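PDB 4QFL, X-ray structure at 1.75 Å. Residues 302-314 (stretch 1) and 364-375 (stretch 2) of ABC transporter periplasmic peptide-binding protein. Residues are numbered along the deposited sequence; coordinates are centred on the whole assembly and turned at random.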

ATOM      1  N   PRO A 302      15.004 -22.000  -8.994  1.00 22.36           N
ATOM      2  CA  PRO A 302      15.574 -23.088  -8.188  1.00 20.50           C
ATOM      3  C   PRO A 302      16.656 -22.548  -7.250  1.00 22.97           C
ATOM      4  O   PRO A 302      17.335 -21.593  -7.611  1.00 24.24           O
ATOM      5  CB  PRO A 302      16.186 -24.030  -9.241  1.00 22.84           C
ATOM      6  CG  PRO A 302      15.538 -23.635 -10.547  1.00 21.77           C
ATOM      7  CD  PRO A 302      15.257 -22.171 -10.435  1.00 21.79           C
ATOM      8  N   PRO A 303      16.808 -23.135  -6.053  1.00 23.91           N
ATOM      9  CA  PRO A 303      16.035 -24.257  -5.501  1.00 22.85           C
ATOM     10  C   PRO A 303      14.739 -23.818  -4.831  1.00 21.36           C
ATOM     11  O   PRO A 303      14.098 -24.612  -4.149  1.00 23.03           O
ATOM     12  CB  PRO A 303      16.972 -24.810  -4.433  1.00 24.13           C
ATOM     13  CG  PRO A 303      17.715 -23.621  -3.964  1.00 22.32           C
ATOM     14  CD  PRO A 303      17.921 -22.753  -5.168  1.00 21.16           C
ATOM     15  N   PHE A 304      14.352 -22.569  -5.032  1.00 21.99           N
ATOM     16  CA  PHE A 304      13.258 -21.996  -4.263  1.00 21.00           C
ATOM     17  C   PHE A 304      11.908 -22.408  -4.839  1.00 21.13           C
ATOM     18  O   PHE A 304      10.875 -22.212  -4.205  1.00 22.41           O
ATOM     19  CB  PHE A 304      13.441 -20.467  -4.143  1.00 19.90           C
ATOM     20  CG  PHE A 304      14.847 -20.075  -3.775  1.00 19.86           C
ATOM     21  CD1 PHE A 304      15.344 -20.344  -2.510  1.00 21.14           C
ATOM     22  CD2 PHE A 304      15.697 -19.513  -4.711  1.00 20.94           C
ATOM     23  CE1 PHE A 304      16.651 -20.024  -2.176  1.00 22.71           C
ATOM     24  CE2 PHE A 304      17.005 -19.191  -4.385  1.00 22.14           C
ATOM     25  CZ  PHE A 304      17.484 -19.446  -3.115  1.00 21.66           C
ATOM     26  N   ASP A 305      11.930 -23.009  -6.026  1.00 20.02           N
ATOM     27  CA  ASP A 305      10.728 -23.599  -6.607  1.00 18.91           C
ATOM     28  C   ASP A 305      10.413 -24.941  -5.944  1.00 21.73           C
ATOM     29  O   ASP A 305       9.392 -25.567  -6.227  1.00 23.62           O
ATOM     30  CB  ASP A 305      10.878 -23.756  -8.119  1.00 21.37           C
ATOM     31  CG  ASP A 305      11.943 -24.756  -8.502  1.00 21.46           C
ATOM     32  OD1 ASP A 305      12.896 -24.944  -7.719  1.00 21.54           O
ATOM     33  OD2 ASP A 305      11.837 -25.358  -9.598  1.00 23.13           O
ATOM     34  N   ASN A 306      11.294 -25.373  -5.051  1.00 20.21           N
ATOM     35  CA  ASN A 306      11.137 -26.648  -4.380  1.00 21.99           C
ATOM     36  C   ASN A 306      10.557 -26.464  -2.994  1.00 21.62           C
ATOM     37  O   ASN A 306      11.193 -25.887  -2.116  1.00 20.10           O
ATOM     38  CB  ASN A 306      12.490 -27.332  -4.272  1.00 23.71           C
ATOM     39  CG  ASN A 306      12.390 -28.706  -3.710  1.00 23.97           C
ATOM     40  OD1 ASN A 306      11.414 -29.046  -3.052  1.00 27.96           O
ATOM     41  ND2 ASN A 306      13.400 -29.519  -3.962  1.00 25.51           N
ATOM     42  N   LEU A 307       9.347 -26.961  -2.793  1.00 20.34           N
ATOM     43  CA  LEU A 307       8.661 -26.721  -1.535  1.00 22.74           C
ATOM     44  C   LEU A 307       9.508 -27.189  -0.362  1.00 26.70           C
ATOM     45  O   LEU A 307       9.652 -26.463   0.619  1.00 26.68           O
ATOM     46  CB  LEU A 307       7.288 -27.390  -1.521  1.00 23.68           C
ATOM     47  CG  LEU A 307       6.438 -27.224  -0.254  1.00 24.87           C
ATOM     48  CD1 LEU A 307       6.346 -25.770   0.211  1.00 21.93           C
ATOM     49  CD2 LEU A 307       5.050 -27.806  -0.481  1.00 25.18           C
ATOM     50  N   LYS A 308      10.086 -28.387  -0.469  1.00 24.76           N
ATOM     51  CA  LYS A 308      10.921 -28.925   0.604  1.00 26.02           C
ATOM     52  C   LYS A 308      12.041 -27.976   0.979  1.00 26.00           C
ATOM     53  O   LYS A 308      12.470 -27.925   2.131  1.00 29.27           O
ATOM     54  CB  LYS A 308      11.510 -30.282   0.223  1.00 27.98           C
ATOM     55  CG  LYS A 308      10.658 -31.474   0.635  1.00 32.56           C
ATOM     56  CD  LYS A 308      11.508 -32.527   1.344  1.00 38.98           C
ATOM     57  CE  LYS A 308      10.690 -33.769   1.699  1.00 45.53           C
ATOM     58  NZ  LYS A 308       9.772 -33.583   2.870  1.00 49.37           N
ATOM     59  N   VAL A 309      12.530 -27.231  -0.000  1.00 24.17           N
ATOM     60  CA  VAL A 309      13.586 -26.274   0.253  1.00 23.73           C
ATOM     61  C   VAL A 309      13.000 -25.096   1.007  1.00 27.99           C
ATOM     62  O   VAL A 309      13.572 -24.635   1.994  1.00 26.94           O
ATOM     63  CB  VAL A 309      14.211 -25.787  -1.051  1.00 24.59           C
ATOM     64  CG1 VAL A 309      14.899 -24.446  -0.849  1.00 27.82           C
ATOM     65  CG2 VAL A 309      15.181 -26.815  -1.579  1.00 22.71           C
ATOM     66  N   ARG A 310      11.854 -24.613   0.542  1.00 24.98           N
ATOM     67  CA  ARG A 310      11.217 -23.475   1.185  1.00 24.03           C
ATOM     68  C   ARG A 310      10.931 -23.809   2.637  1.00 25.75           C
ATOM     69  O   ARG A 310      11.180 -22.997   3.530  1.00 24.75           O
ATOM     70  CB  ARG A 310       9.950 -23.043   0.435  1.00 19.92           C
ATOM     71  CG  ARG A 310      10.260 -22.420  -0.921  1.00 21.75           C
ATOM     72  CD  ARG A 310       9.079 -21.676  -1.533  1.00 16.76           C
ATOM     73  NE  ARG A 310       7.895 -22.517  -1.692  1.00 17.76           N
ATOM     74  CZ  ARG A 310       7.663 -23.330  -2.722  1.00 18.60           C
ATOM     75  NH1 ARG A 310       8.541 -23.454  -3.701  1.00 17.66           N
ATOM     76  NH2 ARG A 310       6.541 -24.033  -2.764  1.00 22.11           N
ATOM     77  N   GLN A 311      10.436 -25.021   2.869  1.00 25.71           N
ATOM     78  CA  GLN A 311      10.183 -25.508   4.221  1.00 28.98           C
ATOM     79  C   GLN A 311      11.477 -25.584   5.038  1.00 29.84           C
ATOM     80  O   GLN A 311      11.527 -25.144   6.186  1.00 28.91           O
ATOM     81  CB  GLN A 311       9.504 -26.872   4.165  1.00 26.46           C
ATOM     82  CG  GLN A 311       8.209 -26.856   3.385  1.00 28.13           C
ATOM     83  CD  GLN A 311       7.671 -28.242   3.090  1.00 33.51           C
ATOM     84  OE1 GLN A 311       6.566 -28.386   2.569  1.00 34.59           O
ATOM     85  NE2 GLN A 311       8.449 -29.270   3.419  1.00 33.53           N
ATOM     86  N   ALA A 312      12.529 -26.135   4.440  1.00 29.64           N
ATOM     87  CA  ALA A 312      13.821 -26.210   5.109  1.00 31.06           C
ATOM     88  C   ALA A 312      14.331 -24.836   5.578  1.00 28.51           C
ATOM     89  O   ALA A 312      14.789 -24.700   6.708  1.00 33.14           O
ATOM     90  CB  ALA A 312      14.843 -26.899   4.215  1.00 30.04           C
ATOM     91  N   LEU A 313      14.242 -23.820   4.728  1.00 25.74           N
ATOM     92  CA  LEU A 313      14.789 -22.505   5.057  1.00 26.35           C
ATOM     93  C   LEU A 313      14.051 -21.813   6.212  1.00 27.64           C
ATOM     94  O   LEU A 313      14.665 -21.183   7.075  1.00 26.48           O
ATOM     95  CB  LEU A 313      14.761 -21.593   3.831  1.00 28.10           C
ATOM     96  CG  LEU A 313      15.704 -21.863   2.657  1.00 26.28           C
ATOM     97  CD1 LEU A 313      15.208 -21.146   1.412  1.00 23.97           C
ATOM     98  CD2 LEU A 313      17.126 -21.440   2.982  1.00 26.67           C
ATOM     99  N   VAL A 314      12.730 -21.912   6.196  1.00 28.18           N
ATOM    100  CA  VAL A 314      11.896 -21.284   7.212  1.00 27.70           C
ATOM    101  C   VAL A 314      12.209 -21.788   8.624  1.00 29.77           C
ATOM    102  O   VAL A 314      12.232 -20.998   9.572  1.00 30.00           O
ATOM    103  CB  VAL A 314      10.397 -21.495   6.917  1.00 25.51           C
ATOM    104  CG1 VAL A 314       9.567 -21.134   8.125  1.00 29.17           C
ATOM    105  CG2 VAL A 314       9.969 -20.673   5.704  1.00 22.39           C
ATOM    106  N   THR A 364      19.285 -31.333   3.432  1.00 42.07           N
ATOM    107  CA  THR A 364      19.778 -32.637   3.014  1.00 44.20           C
ATOM    108  C   THR A 364      18.564 -33.556   2.959  1.00 43.50           C
ATOM    109  O   THR A 364      17.973 -33.847   3.993  1.00 44.76           O
ATOM    110  CB  THR A 364      20.790 -33.187   4.030  1.00 43.26           C
ATOM    111  OG1 THR A 364      20.099 -33.630   5.199  1.00 48.96           O
ATOM    112  CG2 THR A 364      21.756 -32.107   4.450  1.00 44.11           C
ATOM    113  N   GLU A 365      18.197 -33.998   1.759  1.00 40.12           N
ATOM    114  CA  GLU A 365      16.913 -34.655   1.510  1.00 42.59           C
ATOM    115  C   GLU A 365      16.134 -33.711   0.619  1.00 41.80           C
ATOM    116  O   GLU A 365      14.922 -33.830   0.418  1.00 41.31           O
ATOM    117  CB  GLU A 365      16.150 -34.895   2.807  1.00 42.68           C
ATOM    118  CG  GLU A 365      14.767 -35.466   2.638  1.00 46.00           C
ATOM    119  CD  GLU A 365      13.980 -35.404   3.928  1.00 50.70           C
ATOM    120  OE1 GLU A 365      14.518 -35.849   4.969  1.00 52.58           O
ATOM    121  OE2 GLU A 365      12.835 -34.896   3.906  1.00 51.07           O
ATOM    122  N   ALA A 366      16.869 -32.742   0.102  1.00 39.98           N
ATOM    123  CA  ALA A 366      16.338 -31.774  -0.826  1.00 40.39           C
ATOM    124  C   ALA A 366      17.211 -31.641  -2.075  1.00 38.73           C
ATOM    125  O   ALA A 366      16.731 -31.148  -3.093  1.00 36.75           O
ATOM    126  CB  ALA A 366      16.165 -30.415  -0.144  1.00 39.63           C
ATOM    127  N   GLY A 367      18.475 -32.073  -2.030  1.00 37.26           N
ATOM    128  CA  GLY A 367      19.113 -32.688  -0.881  1.00 37.85           C
ATOM    129  C   GLY A 367      20.404 -31.957  -0.604  1.00 43.85           C
ATOM    130  O   GLY A 367      21.487 -32.554  -0.537  1.00 43.66           O
ATOM    131  N   TYR A 368      20.261 -30.645  -0.446  1.00 46.67           N
ATOM    132  CA  TYR A 368      21.370 -29.706  -0.333  1.00 44.08           C
ATOM    133  C   TYR A 368      22.169 -29.861   0.954  1.00 43.98           C
ATOM    134  O   TYR A 368      22.054 -29.045   1.872  1.00 45.52           O
ATOM    135  CB  TYR A 368      20.827 -28.282  -0.445  1.00 37.51           C
ATOM    136  CG  TYR A 368      20.498 -27.889  -1.867  1.00 37.00           C
ATOM    137  CD1 TYR A 368      19.247 -28.161  -2.426  1.00 32.51           C
ATOM    138  CD2 TYR A 368      21.448 -27.252  -2.656  1.00 35.35           C
ATOM    139  CE1 TYR A 368      18.958 -27.794  -3.746  1.00 27.83           C
ATOM    140  CE2 TYR A 368      21.175 -26.878  -3.959  1.00 32.10           C
ATOM    141  CZ  TYR A 368      19.936 -27.149  -4.508  1.00 30.67           C
ATOM    142  OH  TYR A 368      19.713 -26.758  -5.818  1.00 29.57           O
ATOM    143  N   GLU A 369      22.991 -30.905   1.005  1.00 42.03           N
ATOM    144  CA  GLU A 369      23.799 -31.178   2.186  1.00 42.29           C
ATOM    145  C   GLU A 369      24.841 -30.084   2.418  1.00 43.30           C
ATOM    146  O   GLU A 369      24.896 -29.488   3.494  1.00 45.27           O
ATOM    147  CB  GLU A 369      24.458 -32.554   2.079  1.00 42.73           C
ATOM    148  CG  GLU A 369      23.499 -33.667   1.699  1.00 40.39           C
ATOM    149  CD  GLU A 369      24.152 -35.038   1.730  1.00 42.34           C
ATOM    150  OE1 GLU A 369      25.143 -35.208   2.478  1.00 38.75           O
ATOM    151  OE2 GLU A 369      23.675 -35.942   1.001  1.00 41.85           O
ATOM    152  N   LYS A 370      25.662 -29.818   1.409  1.00 42.36           N
ATOM    153  CA  LYS A 370      26.612 -28.720   1.489  1.00 41.39           C
ATOM    154  C   LYS A 370      25.846 -27.417   1.378  1.00 41.36           C
ATOM    155  O   LYS A 370      26.439 -26.342   1.275  1.00 40.75           O
ATOM    156  CB  LYS A 370      27.652 -28.812   0.371  1.00 44.00           C
ATOM    157  CG  LYS A 370      29.087 -29.072   0.841  1.00 44.18           C
ATOM    158  CD  LYS A 370      29.305 -30.525   1.252  1.00 43.62           C
ATOM    159  CE  LYS A 370      28.716 -30.828   2.628  1.00 47.87           C
ATOM    160  NZ  LYS A 370      28.809 -32.279   2.973  1.00 52.36           N
ATOM    161  N   GLY A 371      24.520 -27.525   1.393  1.00 43.03           N
ATOM    162  CA  GLY A 371      23.655 -26.368   1.264  1.00 42.47           C
ATOM    163  C   GLY A 371      23.942 -25.577   0.001  1.00 39.13           C
ATOM    164  O   GLY A 371      24.458 -26.115  -0.977  1.00 39.45           O
ATOM    165  N   PHE A 372      23.618 -24.289   0.030  1.00 36.24           N
ATOM    166  CA  PHE A 372      23.749 -23.445  -1.149  1.00 33.50           C
ATOM    167  C   PHE A 372      23.903 -21.986  -0.765  1.00 30.29           C
ATOM    168  O   PHE A 372      23.897 -21.643   0.412  1.00 30.30           O
ATOM    169  CB  PHE A 372      22.520 -23.603  -2.053  1.00 33.28           C
ATOM    170  CG  PHE A 372      21.215 -23.486  -1.319  1.00 31.40           C
ATOM    171  CD1 PHE A 372      20.663 -22.243  -1.049  1.00 30.87           C
ATOM    172  CD2 PHE A 372      20.544 -24.621  -0.887  1.00 31.04           C
ATOM    173  CE1 PHE A 372      19.467 -22.135  -0.367  1.00 28.63           C
ATOM    174  CE2 PHE A 372      19.345 -24.520  -0.203  1.00 32.02           C
ATOM    175  CZ  PHE A 372      18.804 -23.274   0.058  1.00 29.71           C
ATOM    176  N   ASP A 373      24.039 -21.138  -1.778  1.00 28.42           N
ATOM    177  CA  ASP A 373      24.029 -19.692  -1.611  1.00 28.71           C
ATOM    178  C   ASP A 373      22.658 -19.118  -1.984  1.00 28.98           C
ATOM    179  O   ASP A 373      21.964 -19.649  -2.848  1.00 26.40           O
ATOM    180  CB  ASP A 373      25.089 -19.052  -2.506  1.00 29.48           C
ATOM    181  CG  ASP A 373      26.501 -19.303  -2.015  1.00 32.57           C
ATOM    182  OD1 ASP A 373      26.684 -20.145  -1.111  1.00 33.17           O
ATOM    183  OD2 ASP A 373      27.425 -18.646  -2.539  1.00 33.78           O
ATOM    184  N   MET A 374      22.271 -18.023  -1.338  1.00 25.96           N
ATOM    185  CA  MET A 374      21.069 -17.318  -1.747  1.00 23.43           C
ATOM    186  C   MET A 374      21.162 -15.850  -1.382  1.00 24.69           C
ATOM    187  O   MET A 374      21.955 -15.459  -0.519  1.00 24.27           O
ATOM    188  CB  MET A 374      19.835 -17.919  -1.082  1.00 23.46           C
ATOM    189  CG  MET A 374      19.798 -17.752   0.428  1.00 22.95           C
ATOM    190  SD  MET A 374      18.303 -18.461   1.126  1.00 23.89           S
ATOM    191  CE  MET A 374      17.044 -17.485   0.294  1.00 19.61           C
ATOM    192  N   SER A 375      20.344 -15.038  -2.044  1.00 24.30           N
ATOM    193  CA  SER A 375      20.196 -13.647  -1.666  1.00 19.78           C
ATOM    194  C   SER A 375      18.936 -13.474  -0.818  1.00 20.79           C
ATOM    195  O   SER A 375      17.952 -14.215  -0.953  1.00 19.68           O
ATOM    196  CB  SER A 375      20.180 -12.719  -2.890  1.00 20.96           C
ATOM    197  OG  SER A 375      19.100 -13.002  -3.780  1.00 20.88           O
TER
HETATM  198  O   HOH W   1      16.163 -28.621  -4.515  1.00 29.13           O

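The most unusual feature of this contact is a cis peptide bond that does not precede a proline: the bond between A366 and G367. Its carbonyl takes part in the contact through a water. N306 ND2 and A366 O are 3.8 Å apart, and water 1 bridges them, accepting from N306 ND2 at 3.0 Å and donating to A366 O at 3.0 Å.

The next feature is a proline laid squarely on an aromatic face. P303 CG stands 4.0 Å from the centroid of the F372 ring, made up of CG, CD1, CD2, CE1, CE2 and CZ, and only 5° off the ring normal, which is the geometry of a CH-pi interaction. The peptide bond preceding P303 is cis, and the CA-to-CB bond of P303 points toward the second stretch. The same pyrrolidine ring also packs against Y368, with P303 CB 3.6 Å from Y368 CE1, so one proline engages two aromatic residues.

F372 has more of its surface covered by the first stretch than any other residue of the second stretch (61 Å²), in keeping with its many contacts. Besides P303, it meets two residues of the helix 307-314: V309 CG1 lies 4.2 Å from F372 CZ, and L313 CD2 lies 3.8 Å from the same F372 CZ. V309 and L313 are one helical turn apart, as the backbone bond from L313 N to V309 O (2.9 Å) confirms, and both direct their CA-to-CB bonds toward the second stretch. F304 completes the cluster. Its ring and that of F372 have centroids 6.0 Å apart and planes at 82°, an oblique pairing whose closest atoms are F304 CE1 and F372 CE1 at 4.0 Å.

The F304 CA-to-CB bond points sideways, but the end of the side chain comes nearer and reaches M374, whose CB sits at the ring edge, 3.5 Å from F304 CZ. M374 SD is 5.2 Å from the centroid of the six-membered F304 ring, at an oblique 68° from the normal, and it also touches L313, with L313 CD2 to M374 SD at 3.7 Å. Within its own stretch, F304 is tied to the helix through its carbonyl: R310 NH1 donates to F304 O at 2.7 Å with an angle of 160°.

Polar contacts are sparser, and no direct hydrogen bond crosses between the stretches. N306 also caps the helix, its OD1 accepting a weak bond from K308 N at 3.0 Å. Near the water bridge, V309 CG2 approaches A366 CB at 4.0 Å, beside the closest pair of CA atoms across the stretches, V309 CA and A366 CA, 6.2 Å apart. On the exposed side chains, K308 NZ and E365 OE2 form a salt bridge at 3.5 Å, a charge pairing without hydrogen-bond geometry.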